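Local coordinates for LacI family sugar-binding transcriptional regulator (Enterococcus faecalis V583, PDB 4RK0), which probably acts as a DNA-binding transcriptional repressor of the LacI type whose sugar-binding region, the part crystallised, holds a ribose between its two lobes, at residues Q24-R27 / G28-V32; A117-L120 / Q121-R124; G201-I204 / P205-Y208; G237-T240 / A241-L245. All coordinates share one frame; numbering follows the deposited sequence.

Interaction 1: Q24-R27 / G28-V32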
ATOM      1  N   GLN A  24      -2.060  -0.459   6.317  1.00 25.37           N
ATOM      2  CA  GLN A  24      -3.261  -0.442   7.151  1.00 30.49           C
ATOM      3  C   GLN A  24      -2.893  -0.355   8.611  1.00 29.43           C
ATOM      4  O   GLN A  24      -3.604   0.253   9.397  1.00 25.12           O
ATOM      5  CB  GLN A  24      -4.113  -1.673   6.885  1.00 33.36           C
ATOM      6  CG  GLN A  24      -4.892  -1.629   5.596  1.00 41.26           C
ATOM      7  CD  GLN A  24      -5.982  -0.563   5.574  1.00 46.29           C
ATOM      8  OE1 GLN A  24      -6.286   0.081   6.577  1.00 34.92           O
ATOM      9  NE2 GLN A  24      -6.568  -0.368   4.403  1.00 54.11           N
ATOM     10  N   LEU A  25      -1.778  -0.963   9.000  1.00 26.94           N
ATOM     11  CA  LEU A  25      -1.232  -0.728  10.358  1.00 25.65           C
ATOM     12  C   LEU A  25      -1.027   0.754  10.628  1.00 24.18           C
ATOM     13  O   LEU A  25      -1.430   1.306  11.705  1.00 25.18           O
ATOM     14  CB  LEU A  25       0.068  -1.535  10.538  1.00 23.46           C
ATOM     15  CG  LEU A  25       0.783  -1.425  11.886  1.00 34.12           C
ATOM     16  CD1 LEU A  25      -0.060  -2.050  12.976  1.00 30.30           C
ATOM     17  CD2 LEU A  25       2.127  -2.139  11.792  1.00 39.18           C
ATOM     18  N   ILE A  26      -0.395   1.437   9.687  1.00 28.56           N
ATOM     19  CA  ILE A  26      -0.153   2.856   9.829  1.00 24.28           C
ATOM     20  C   ILE A  26      -1.481   3.653   9.942  1.00 32.33           C
ATOM     21  O   ILE A  26      -1.609   4.485  10.817  1.00 28.50           O
ATOM     22  CB  ILE A  26       0.771   3.404   8.722  1.00 25.30           C
ATOM     23  CG1 ILE A  26       2.219   2.926   8.964  1.00 31.46           C
ATOM     24  CG2 ILE A  26       0.728   4.919   8.663  1.00 25.81           C
ATOM     25  CD1 ILE A  26       3.026   2.834   7.697  1.00 45.96           C
ATOM     26  N   ARG A  27      -2.455   3.399   9.079  1.00 24.85           N
ATOM     27  CA  ARG A  27      -3.769   4.035   9.253  1.00 23.96           C
ATOM     28  C   ARG A  27      -4.371   3.827  10.635  1.00 27.77           C
ATOM     29  O   ARG A  27      -4.972   4.732  11.196  1.00 30.73           O
ATOM     30  CB  ARG A  27      -4.763   3.475   8.215  1.00 28.32           C
ATOM     31  CG  ARG A  27      -4.467   3.915   6.822  1.00 38.38           C
ATOM     32  CD  ARG A  27      -5.593   3.561   5.870  1.00 46.79           C
ATOM     33  NE  ARG A  27      -6.851   4.197   6.244  1.00 39.12           N
ATOM     34  CZ  ARG A  27      -7.902   3.587   6.797  1.00 31.92           C
ATOM     35  NH1 ARG A  27      -7.903   2.289   7.081  1.00 33.46           N
ATOM     36  NH2 ARG A  27      -8.977   4.303   7.071  1.00 37.08           N
ATOM     37  N   GLY A  28      -4.257   2.613  11.145  1.00 27.68           N
ATOM     38  CA  GLY A  28      -4.728   2.291  12.491  1.00 28.79           C
ATOM     39  C   GLY A  28      -4.072   3.184  13.521  1.00 41.20           C
ATOM     40  O   GLY A  28      -4.743   3.808  14.329  1.00 30.53           O
ATOM     41  N   ILE A  29      -2.756   3.295  13.450  1.00 34.60           N
ATOM     42  CA  ILE A  29      -2.001   4.183  14.351  1.00 30.46           C
ATOM     43  C   ILE A  29      -2.372   5.644  14.151  1.00 35.70           C
ATOM     44  O   ILE A  29      -2.641   6.372  15.136  1.00 33.95           O
ATOM     45  CB  ILE A  29      -0.481   4.016  14.128  1.00 29.43           C
ATOM     46  CG1 ILE A  29      -0.017   2.634  14.564  1.00 29.25           C
ATOM     47  CG2 ILE A  29       0.331   5.120  14.804  1.00 29.04           C
ATOM     48  CD1 ILE A  29       1.345   2.238  13.978  1.00 39.62           C
ATOM     49  N   GLU A  30      -2.404   6.073  12.888  1.00 27.30           N
ATOM     50  CA  GLU A  30      -2.698   7.464  12.534  1.00 31.24           C
ATOM     51  C   GLU A  30      -4.048   7.866  13.116  1.00 36.25           C
ATOM     52  O   GLU A  30      -4.253   9.023  13.521  1.00 39.40           O
ATOM     53  CB  GLU A  30      -2.780   7.658  11.020  1.00 45.87           C
ATOM     54  CG  GLU A  30      -1.478   7.820  10.252  1.00 50.39           C
ATOM     55  CD  GLU A  30      -1.028   9.271  10.173  1.00125.26           C
ATOM     56  OE1 GLU A  30      -1.055   9.854   9.062  1.00 57.95           O
ATOM     57  OE2 GLU A  30      -0.667   9.836  11.230  1.00 74.13           O
ATOM     58  N   SER A  31      -4.979   6.922  13.125  1.00 31.81           N
ATOM     59  CA  SER A  31      -6.352   7.229  13.548  1.00 39.65           C
ATOM     60  C   SER A  31      -6.405   7.622  15.002  1.00 39.33           C
ATOM     61  O   SER A  31      -7.253   8.412  15.409  1.00 35.69           O
ATOM     62  CB  SER A  31      -7.312   6.060  13.290  1.00 44.02           C
ATOM     63  OG  SER A  31      -7.021   4.918  14.068  1.00 39.65           O
ATOM     64  N   VAL A  32      -5.525   7.032  15.799  1.00 35.36           N
ATOM     65  CA  VAL A  32      -5.452   7.336  17.229  1.00 37.17           C
ATOM     66  C   VAL A  32      -4.659   8.607  17.483  1.00 37.55           C
ATOM     67  O   VAL A  32      -5.139   9.527  18.178  1.00 34.90           O
ATOM     68  CB  VAL A  32      -4.912   6.118  17.999  1.00 34.62           C
ATOM     69  CG1 VAL A  32      -4.502   6.469  19.425  1.00 42.22           C
ATOM     70  CG2 VAL A  32      -5.961   5.042  18.019  1.00 32.06           C
TER

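Interaction 2: A117-L120 / Q121-R124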
ATOM      1  N   ALA A 117      -3.820 -25.052   8.515  1.00 30.13           N
ATOM      2  CA  ALA A 117      -3.708 -26.505   8.498  1.00 27.74           C
ATOM      3  C   ALA A 117      -5.063 -27.222   8.542  1.00 29.76           C
ATOM      4  O   ALA A 117      -5.241 -28.179   7.819  1.00 29.47           O
ATOM      5  CB  ALA A 117      -2.845 -26.968   9.654  1.00 32.99           C
ATOM      6  N   LYS A 118      -5.990 -26.754   9.382  1.00 24.80           N
ATOM      7  CA  LYS A 118      -7.260 -27.419   9.592  1.00 34.24           C
ATOM      8  C   LYS A 118      -8.048 -27.302   8.327  1.00 33.29           C
ATOM      9  O   LYS A 118      -8.724 -28.219   7.928  1.00 28.47           O
ATOM     10  CB  LYS A 118      -8.094 -26.781  10.705  1.00 34.47           C
ATOM     11  CG  LYS A 118      -7.759 -27.215  12.128  1.00 73.53           C
ATOM     12  CD  LYS A 118      -8.834 -26.694  13.082  1.00105.01           C
ATOM     13  CE  LYS A 118      -8.375 -26.702  14.528  1.00106.81           C
ATOM     14  NZ  LYS A 118      -7.946 -28.059  14.964  1.00 80.04           N
ATOM     15  N   HIS A 119      -7.968 -26.145   7.707  1.00 32.59           N
ATOM     16  CA  HIS A 119      -8.674 -25.964   6.467  1.00 29.14           C
ATOM     17  C   HIS A 119      -8.203 -26.908   5.369  1.00 29.57           C
ATOM     18  O   HIS A 119      -9.036 -27.527   4.685  1.00 29.66           O
ATOM     19  CB  HIS A 119      -8.529 -24.536   6.008  1.00 32.43           C
ATOM     20  CG  HIS A 119      -9.263 -24.279   4.753  1.00 33.30           C
ATOM     21  ND1 HIS A 119     -10.634 -24.304   4.692  1.00 32.57           N
ATOM     22  CD2 HIS A 119      -8.825 -24.083   3.487  1.00 32.68           C
ATOM     23  CE1 HIS A 119     -11.014 -24.083   3.448  1.00 38.59           C
ATOM     24  NE2 HIS A 119      -9.937 -23.971   2.697  1.00 32.98           N
ATOM     25  N   LEU A 120      -6.882 -27.006   5.167  1.00 33.50           N
ATOM     26  CA  LEU A 120      -6.362 -27.891   4.099  1.00 29.11           C
ATOM     27  C   LEU A 120      -6.681 -29.352   4.398  1.00 32.66           C
ATOM     28  O   LEU A 120      -6.982 -30.131   3.492  1.00 31.62           O
ATOM     29  CB  LEU A 120      -4.869 -27.707   3.860  1.00 27.38           C
ATOM     30  CG  LEU A 120      -4.445 -26.360   3.218  1.00 29.70           C
ATOM     31  CD1 LEU A 120      -2.945 -26.206   3.140  1.00 31.88           C
ATOM     32  CD2 LEU A 120      -5.078 -26.206   1.830  1.00 36.03           C
ATOM     33  N   GLN A 121      -6.650 -29.718   5.665  1.00 30.52           N
ATOM     34  CA  GLN A 121      -7.126 -31.067   6.069  1.00 29.37           C
ATOM     35  C   GLN A 121      -8.614 -31.302   5.746  1.00 25.36           C
ATOM     36  O   GLN A 121      -8.962 -32.363   5.219  1.00 29.67           O
ATOM     37  CB  GLN A 121      -6.856 -31.259   7.581  1.00 35.39           C
ATOM     38  CG  GLN A 121      -6.767 -32.692   8.090  1.00 88.88           C
ATOM     39  CD  GLN A 121      -6.461 -32.744   9.587  1.00 52.39           C
ATOM     40  OE1 GLN A 121      -6.013 -31.752  10.177  1.00 64.70           O
ATOM     41  NE2 GLN A 121      -6.700 -33.894  10.203  1.00193.94           N
ATOM     42  N   GLU A 122      -9.496 -30.366   6.119  1.00 26.05           N
ATOM     43  CA  GLU A 122     -10.909 -30.446   5.727  1.00 31.99           C
ATOM     44  C   GLU A 122     -11.111 -30.616   4.197  1.00 32.39           C
ATOM     45  O   GLU A 122     -11.978 -31.346   3.761  1.00 37.78           O
ATOM     46  CB  GLU A 122     -11.671 -29.217   6.219  1.00 35.63           C
ATOM     47  CG  GLU A 122     -13.172 -29.329   6.111  1.00 46.66           C
ATOM     48  CD  GLU A 122     -13.850 -27.976   6.095  1.00 72.02           C
ATOM     49  OE1 GLU A 122     -14.618 -27.700   7.034  1.00 72.63           O
ATOM     50  OE2 GLU A 122     -13.611 -27.190   5.147  1.00 82.15           O
ATOM     51  N   GLN A 123     -10.251 -29.996   3.405  1.00 31.74           N
ATOM     52  CA  GLN A 123     -10.262 -30.163   1.954  1.00 34.36           C
ATOM     53  C   GLN A 123      -9.461 -31.382   1.495  1.00 34.24           C
ATOM     54  O   GLN A 123      -9.239 -31.586   0.307  1.00 33.60           O
ATOM     55  CB  GLN A 123      -9.712 -28.897   1.304  1.00 25.08           C
ATOM     56  CG  GLN A 123     -10.484 -27.621   1.639  1.00 31.20           C
ATOM     57  CD  GLN A 123     -11.829 -27.517   0.933  1.00 46.06           C
ATOM     58  OE1 GLN A 123     -12.657 -28.421   0.979  1.00 36.70           O
ATOM     59  NE2 GLN A 123     -12.045 -26.406   0.275  1.00 32.69           N
ATOM     60  N   ARG A 124      -9.008 -32.197   2.445  1.00 34.81           N
ATOM     61  CA  ARG A 124      -8.406 -33.507   2.163  1.00 35.10           C
ATOM     62  C   ARG A 124      -7.064 -33.484   1.467  1.00 32.28           C
ATOM     63  O   ARG A 124      -6.670 -34.485   0.864  1.00 34.52           O
ATOM     64  CB  ARG A 124      -9.344 -34.374   1.334  1.00 31.30           C
ATOM     65  CG  ARG A 124     -10.792 -34.251   1.753  1.00 32.28           C
ATOM     66  CD  ARG A 124     -11.607 -35.506   1.453  1.00 56.53           C
ATOM     67  NE  ARG A 124     -11.986 -35.575   0.053  1.00 52.57           N
ATOM     68  CZ  ARG A 124     -13.141 -35.160  -0.469  1.00 53.50           C
ATOM     69  NH1 ARG A 124     -13.335 -35.290  -1.778  1.00 63.94           N
ATOM     70  NH2 ARG A 124     -14.096 -34.604   0.277  1.00 56.07           N
TER
HETATM   71  O   HOH W   1     -12.559 -24.851   6.727  1.00 40.97           O

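Interaction 3: G201-I204 / P205-Y208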
ATOM      1  N   GLY A 201      -0.206 -21.999 -16.862  1.00 29.68           N
ATOM      2  CA  GLY A 201      -1.510 -22.584 -17.200  1.00 35.53           C
ATOM      3  C   GLY A 201      -2.074 -23.537 -16.148  1.00 44.74           C
ATOM      4  O   GLY A 201      -2.792 -24.474 -16.474  1.00 35.03           O
ATOM      5  N   LYS A 202      -1.743 -23.305 -14.884  1.00 32.54           N
ATOM      6  CA  LYS A 202      -2.263 -24.136 -13.803  1.00 38.52           C
ATOM      7  C   LYS A 202      -3.406 -23.385 -13.158  1.00 40.45           C
ATOM      8  O   LYS A 202      -3.361 -22.177 -12.986  1.00 42.61           O
ATOM      9  CB  LYS A 202      -1.163 -24.483 -12.797  1.00 27.96           C
ATOM     10  CG  LYS A 202       0.050 -25.101 -13.425  1.00 41.12           C
ATOM     11  CD  LYS A 202      -0.256 -26.402 -14.139  1.00 46.03           C
ATOM     12  CE  LYS A 202       1.050 -27.021 -14.609  1.00 48.14           C
ATOM     13  NZ  LYS A 202       0.840 -28.261 -15.402  1.00 63.00           N
ATOM     14  N   LYS A 203      -4.460 -24.112 -12.856  1.00 32.60           N
ATOM     15  CA  LYS A 203      -5.659 -23.540 -12.324  1.00 27.36           C
ATOM     16  C   LYS A 203      -5.715 -23.570 -10.785  1.00 24.78           C
ATOM     17  O   LYS A 203      -5.209 -24.481 -10.167  1.00 32.39           O
ATOM     18  CB  LYS A 203      -6.873 -24.274 -12.871  1.00 43.31           C
ATOM     19  CG  LYS A 203      -7.148 -24.073 -14.354  1.00 52.60           C
ATOM     20  CD  LYS A 203      -8.479 -24.726 -14.721  1.00 58.76           C
ATOM     21  CE  LYS A 203      -8.813 -24.648 -16.203  1.00 90.47           C
ATOM     22  NZ  LYS A 203      -8.337 -25.849 -16.937  1.00 86.60           N
ATOM     23  N   ILE A 204      -6.354 -22.560 -10.221  1.00 27.14           N
ATOM     24  CA  ILE A 204      -6.647 -22.489  -8.798  1.00 29.48           C
ATOM     25  C   ILE A 204      -8.162 -22.367  -8.662  1.00 37.85           C
ATOM     26  O   ILE A 204      -8.740 -21.391  -9.153  1.00 27.36           O
ATOM     27  CB  ILE A 204      -5.974 -21.246  -8.175  1.00 28.51           C
ATOM     28  CG1 ILE A 204      -4.461 -21.291  -8.329  1.00 33.24           C
ATOM     29  CG2 ILE A 204      -6.423 -21.050  -6.724  1.00 29.62           C
ATOM     30  CD1 ILE A 204      -3.817 -19.905  -8.323  1.00 41.18           C
ATOM     31  N   PRO A 205      -8.839 -23.285  -7.963  1.00 34.61           N
ATOM     32  CA  PRO A 205      -8.246 -24.349  -7.118  1.00 28.57           C
ATOM     33  C   PRO A 205      -8.183 -25.707  -7.794  1.00 39.93           C
ATOM     34  O   PRO A 205      -7.838 -26.691  -7.135  1.00 34.51           O
ATOM     35  CB  PRO A 205      -9.234 -24.419  -5.962  1.00 28.19           C
ATOM     36  CG  PRO A 205     -10.558 -24.120  -6.601  1.00 30.60           C
ATOM     37  CD  PRO A 205     -10.261 -23.075  -7.635  1.00 31.04           C
ATOM     38  N   GLU A 206      -8.504 -25.782  -9.090  1.00 30.59           N
ATOM     39  CA  GLU A 206      -8.559 -27.091  -9.767  1.00 36.57           C
ATOM     40  C   GLU A 206      -7.232 -27.832  -9.751  1.00 42.68           C
ATOM     41  O   GLU A 206      -7.232 -29.060  -9.583  1.00 33.98           O
ATOM     42  CB  GLU A 206      -9.059 -26.989 -11.220  1.00 36.41           C
ATOM     43  CG  GLU A 206     -10.535 -26.680 -11.354  1.00 41.07           C
ATOM     44  CD  GLU A 206     -10.881 -25.213 -11.116  1.00 47.14           C
ATOM     45  OE1 GLU A 206      -9.968 -24.363 -10.956  1.00 38.57           O
ATOM     46  OE2 GLU A 206     -12.091 -24.909 -11.092  1.00 57.38           O
ATOM     47  N   ASP A 207      -6.118 -27.124  -9.968  1.00 27.97           N
ATOM     48  CA  ASP A 207      -4.793 -27.740  -9.882  1.00 32.83           C
ATOM     49  C   ASP A 207      -4.134 -27.560  -8.515  1.00 43.14           C
ATOM     50  O   ASP A 207      -3.507 -28.488  -8.013  1.00 29.68           O
ATOM     51  CB  ASP A 207      -3.849 -27.207 -10.960  1.00 34.53           C
ATOM     52  CG  ASP A 207      -4.306 -27.583 -12.355  1.00 56.84           C
ATOM     53  OD1 ASP A 207      -4.822 -28.704 -12.516  1.00 40.63           O
ATOM     54  OD2 ASP A 207      -4.182 -26.758 -13.285  1.00 33.83           O
ATOM     55  N   TYR A 208      -4.236 -26.360  -7.942  1.00 30.92           N
ATOM     56  CA  TYR A 208      -3.668 -26.102  -6.628  1.00 30.65           C
ATOM     57  C   TYR A 208      -4.625 -25.319  -5.779  1.00 33.20           C
ATOM     58  O   TYR A 208      -5.218 -24.363  -6.235  1.00 33.46           O
ATOM     59  CB  TYR A 208      -2.380 -25.318  -6.720  1.00 30.32           C
ATOM     60  CG  TYR A 208      -1.252 -26.051  -7.371  1.00 31.87           C
ATOM     61  CD1 TYR A 208      -1.061 -25.979  -8.742  1.00 35.14           C
ATOM     62  CD2 TYR A 208      -0.359 -26.810  -6.622  1.00 29.05           C
ATOM     63  CE1 TYR A 208      -0.021 -26.660  -9.355  1.00 34.43           C
ATOM     64  CE2 TYR A 208       0.695 -27.476  -7.230  1.00 36.41           C
ATOM     65  CZ  TYR A 208       0.865 -27.384  -8.601  1.00 33.89           C
ATOM     66  OH  TYR A 208       1.894 -28.044  -9.226  1.00 42.66           O
TER

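Interaction 4: G237-T240 / A241-L245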
ATOM      1  N   GLY A 237      -3.141  -1.577  14.872  1.00 25.08           N
ATOM      2  CA  GLY A 237      -2.556  -0.255  14.843  1.00 28.35           C
ATOM      3  C   GLY A 237      -3.213   0.671  15.871  1.00 35.32           C
ATOM      4  O   GLY A 237      -2.536   1.431  16.550  1.00 28.72           O
ATOM      5  N   GLN A 238      -4.532   0.611  15.989  1.00 34.63           N
ATOM      6  CA  GLN A 238      -5.208   1.416  17.006  1.00 42.25           C
ATOM      7  C   GLN A 238      -4.766   1.046  18.435  1.00 27.37           C
ATOM      8  O   GLN A 238      -4.483   1.931  19.269  1.00 29.41           O
ATOM      9  CB  GLN A 238      -6.721   1.280  16.874  1.00 30.03           C
ATOM     10  CG  GLN A 238      -7.269   1.968  15.627  1.00 28.65           C
ATOM     11  CD  GLN A 238      -8.770   2.161  15.745  1.00 44.91           C
ATOM     12  OE1 GLN A 238      -9.484   1.248  16.151  1.00 39.85           O
ATOM     13  NE2 GLN A 238      -9.245   3.353  15.435  1.00 39.18           N
ATOM     14  N   THR A 239      -4.745  -0.236  18.726  1.00 28.86           N
ATOM     15  CA  THR A 239      -4.415  -0.715  20.050  1.00 41.21           C
ATOM     16  C   THR A 239      -2.960  -0.386  20.419  1.00 56.79           C
ATOM     17  O   THR A 239      -2.651   0.015  21.548  1.00 28.37           O
ATOM     18  CB  THR A 239      -4.602  -2.230  20.154  1.00 31.23           C
ATOM     19  OG1 THR A 239      -5.919  -2.623  19.739  1.00 33.47           O
ATOM     20  CG2 THR A 239      -4.391  -2.694  21.595  1.00 37.57           C
ATOM     21  N   THR A 240      -2.070  -0.561  19.451  1.00 30.55           N
ATOM     22  CA  THR A 240      -0.657  -0.226  19.627  1.00 27.19           C
ATOM     23  C   THR A 240      -0.426   1.243  19.978  1.00 35.09           C
ATOM     24  O   THR A 240       0.305   1.550  20.912  1.00 35.93           O
ATOM     25  CB  THR A 240       0.130  -0.662  18.342  1.00 30.73           C
ATOM     26  OG1 THR A 240       0.051  -2.097  18.207  1.00 35.76           O
ATOM     27  CG2 THR A 240       1.552  -0.263  18.421  1.00 37.20           C
ATOM     28  N   ALA A 241      -1.062   2.153  19.242  1.00 24.51           N
ATOM     29  CA  ALA A 241      -0.939   3.591  19.508  1.00 29.21           C
ATOM     30  C   ALA A 241      -1.563   3.924  20.851  1.00 38.63           C
ATOM     31  O   ALA A 241      -1.058   4.772  21.588  1.00 40.92           O
ATOM     32  CB  ALA A 241      -1.614   4.405  18.414  1.00 30.41           C
ATOM     33  N   THR A 242      -2.661   3.256  21.159  1.00 34.64           N
ATOM     34  CA  THR A 242      -3.433   3.611  22.355  1.00 35.60           C
ATOM     35  C   THR A 242      -2.584   3.289  23.545  1.00 32.81           C
ATOM     36  O   THR A 242      -2.433   4.111  24.440  1.00 32.60           O
ATOM     37  CB  THR A 242      -4.779   2.882  22.405  1.00 34.02           C
ATOM     38  OG1 THR A 242      -5.577   3.325  21.285  1.00 36.53           O
ATOM     39  CG2 THR A 242      -5.550   3.217  23.693  1.00 36.20           C
ATOM     40  N   LEU A 243      -2.016   2.090  23.551  1.00 40.46           N
ATOM     41  CA  LEU A 243      -1.143   1.680  24.642  1.00 34.24           C
ATOM     42  C   LEU A 243       0.088   2.529  24.768  1.00 35.20           C
ATOM     43  O   LEU A 243       0.523   2.806  25.880  1.00 49.50           O
ATOM     44  CB  LEU A 243      -0.774   0.219  24.517  1.00 27.35           C
ATOM     45  CG  LEU A 243      -1.869  -0.782  24.852  1.00 46.03           C
ATOM     46  CD1 LEU A 243      -1.266  -2.156  24.776  1.00 36.47           C
ATOM     47  CD2 LEU A 243      -2.474  -0.551  26.231  1.00 76.97           C
ATOM     48  N   LEU A 244       0.636   3.011  23.653  1.00 38.98           N
ATOM     49  CA  LEU A 244       1.827   3.849  23.738  1.00 41.41           C
ATOM     50  C   LEU A 244       1.477   5.199  24.311  1.00 55.46           C
ATOM     51  O   LEU A 244       2.192   5.718  25.151  1.00 32.50           O
ATOM     52  CB  LEU A 244       2.512   4.020  22.375  1.00 40.74           C
ATOM     53  CG  LEU A 244       3.751   4.917  22.320  1.00 37.13           C
ATOM     54  CD1 LEU A 244       4.863   4.392  23.227  1.00 35.94           C
ATOM     55  CD2 LEU A 244       4.250   4.987  20.878  1.00 30.26           C
ATOM     56  N   LEU A 245       0.386   5.789  23.849  1.00 35.03           N
ATOM     57  CA  LEU A 245      -0.008   7.096  24.389  1.00 30.63           C
ATOM     58  C   LEU A 245      -0.348   7.024  25.883  1.00 39.13           C
ATOM     59  O   LEU A 245      -0.178   8.023  26.612  1.00 39.89           O
ATOM     60  CB  LEU A 245      -1.168   7.675  23.587  1.00 33.48           C
ATOM     61  CG  LEU A 245      -0.764   8.304  22.244  1.00 41.41           C
ATOM     62  CD1 LEU A 245      -2.007   8.831  21.540  1.00 49.30           C
ATOM     63  CD2 LEU A 245       0.246   9.425  22.419  1.00101.05           C
TER

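Interaction 1: Q24-R27 / G28-V32
Glu30 carries CG on the side opposite its own carbonyl carbon (chi1 -81°) and then folds over at chi2 (-89°), while Ile26 places CG2 anti to the backbone N. The two side chains therefore run alongside each other one helical turn apart, with Ile26 CG2 4.0 Å from Glu30 CG. Beneath this pair Glu30 N donates to Ile26 O at 2.7 Å. Leu25 and Ile29 meet more loosely on another side of the helix, Leu25 CG lying 4.3 Å from Ile29 CD1. The polar flank is tied twice. Arg27 bends at chi3 so that NH1 reaches a lone pair of Gln24 OE1 at 2.8 Å, within the guanidinium plane. Ser31 OG turns back onto Gly28 O at 2.5 Å and is also gripped by Gln238 NE2. All of this lies on helix 20-35, the crossover of the beta-alpha-beta unit between strands 9-14 and 39-44. Leu25 packs on Val233 of helix 233-249, Ile26 and Ile29 pack on Leu40 of strand 39-44, and the second subunit packs on Ile26 through its Leu42 and adds two bonds, its Asn44 N to Glu30 OE1 and its Gln47 NE2 to Arg27 O.

Interaction 2: A117-L120 / Q121-R124
The imidazole of His119 is held from two directions at once: the aliphatic part of Gln123 sits over one face, and a water lies at the edge, in the ring plane. Gln123 CG is 4.1 Å from the centroid of the His119 ring and 24° off its normal, a CH-pi contact displaced toward the rim, where CG comes within 3.8 Å of His119 NE2. The bend of Gln123 at chi2 carries its amide on past the ring, the amide and ring planes standing 58° apart. Both polar ends then converge on one hydroxyl, since His119 NE2 and Gln123 NE2 are each hydrogen-bonded to Thr270 OG1, which fixes the turn of the ring together with the water. That water is 2.9 Å from His119 ND1 and donates to Glu122 OE2 at 3.0 Å; it spans a gap of 4.2 Å between ND1 and OE2, which do not bond directly. This cluster marks the C-terminal end of helix 109-122. Gln123 N still bonds His119 O at 3.0 Å, but Gln123 is already out of helical backbone angles, and Arg124, with positive phi, is the C-prime residue of a Schellman motif. Its backbone N returns to Gln121 O at 2.8 Å, and the N of the residue after it returns to Leu120 O. Near the other end of the contact, Ala117 packs on Phe147 and Val150 of helix 138-150, while the Gln123 backbone is hydrogen-bonded to Leu273 in the C-terminal tail.

Interaction 3: G201-I204 / P205-Y208
The chain doubles back between Lys203 and Asp207 through a cis peptide bond before Pro205, and the loop closes on one oxygen, Lys203 O, which accepts from both Asp207 N at 2.8 Å and Tyr208 N at 3.1 Å. The two donors arrive differently: Asp207 N stands above the carbonyl plane, whereas Tyr208 N comes nearly head-on to the oxygen. The Asp207 side chain adds a second clasp. Its CG lies opposite the carbonyl carbon and beside the backbone N (chi1 -65°), and this brings OD2 to Lys203 N at 2.7 Å in an almost straight bond (174°). OD2 is used on its anti side, with the donor 30° out of the carboxylate plane. The amino groups of Lys202 and Lys203 stay too far off for ion pairs, although their positive charge would probably favour an ionised Asp207. This cis-proline turn joins helix 187-199, which ends in a Schellman motif at Gly201, to strand 209-211, an outer strand of the four-stranded parallel sheet; further along the chain comes Asp214 of the ribose pocket. Glu206 curls at chi2 so that OE1 rests 3.6 Å from Lys203 CB. At the other end of the loop, Lys202 CB approaches the edge of the Tyr208 ring, 4.2 Å from CE1. Tyr208 O is buried with no conventional partner in the model, and has a CA-H...O contact from Ile204 CA at 3.5 Å. Ile204 in turn packs on Tyr194 and Leu197 of helix 187-199.

Interaction 4: G237-T240 / A241-L245
Thr242 leans back on the carbonyl of Gln238 one turn earlier, beginning with CB, which is 3.3 Å from Gln238 O. From there the side chain divides. OG1, set beside the backbone N (chi1 -64°), donates to Gln238 O at 2.7 Å from above the carbonyl plane, 39° out of it. Thr242 N takes the same oxygen at 2.9 Å from the opposite face, so two donors of one residue straddle a single acceptor. The hydroxyl also has an apolar neighbour, Thr242 OG1 lying 3.7 Å from Val32 CG2. The methyl branch, CG2, stands anti to the backbone N and farther from the carbonyl, 4.7 Å from Gln238 O. A hydroxyl folded onto the carbonyl four residues back is a common way for threonine to satisfy itself inside an alpha helix, and helix 233-249 does this repeatedly: Thr239 OG1 bonds Gln235 O, and Thr240 OG1 bonds Leu236 O. With its hydroxyl spent on the backbone, Thr240 packs against Ile91 and Leu93 of strand 90-93 and against Val105 of strand 103-107. Leu243 joins it on Ile91 and Val105, its CG resting 3.5 Å from Thr239 O, while its CD1 only just reaches Thr239 CG2 at 4.5 Å. On the side facing helix 20-35, the Ala241 methyl, CB, lies 3.6 Å from Gly237 O and packs on Val32; Leu245 continues that face onto Leu33.

In the fold
Interactions 1 and 4 are buried: they lie on adjoining helices of the same lobe, with centres about 9 Å apart, and the Leu25 side chain packs against Gly237. Interaction 1 also faces the second subunit, which does not touch interaction 4. Interactions 2 and 3 sit in the other lobe, about 17 Å apart between centres, without touching; the first is partly buried, the second at the surface. The chemistry follows the place. The paired helices combine aliphatic contacts with hydroxyls folded onto backbone carbonyls. At 117-124 a helix end uses a ring, a water and a Schellman motif, and 201-208 is closed by one carboxylate-backbone bond, two backbone bonds to one carbonyl and a cis proline.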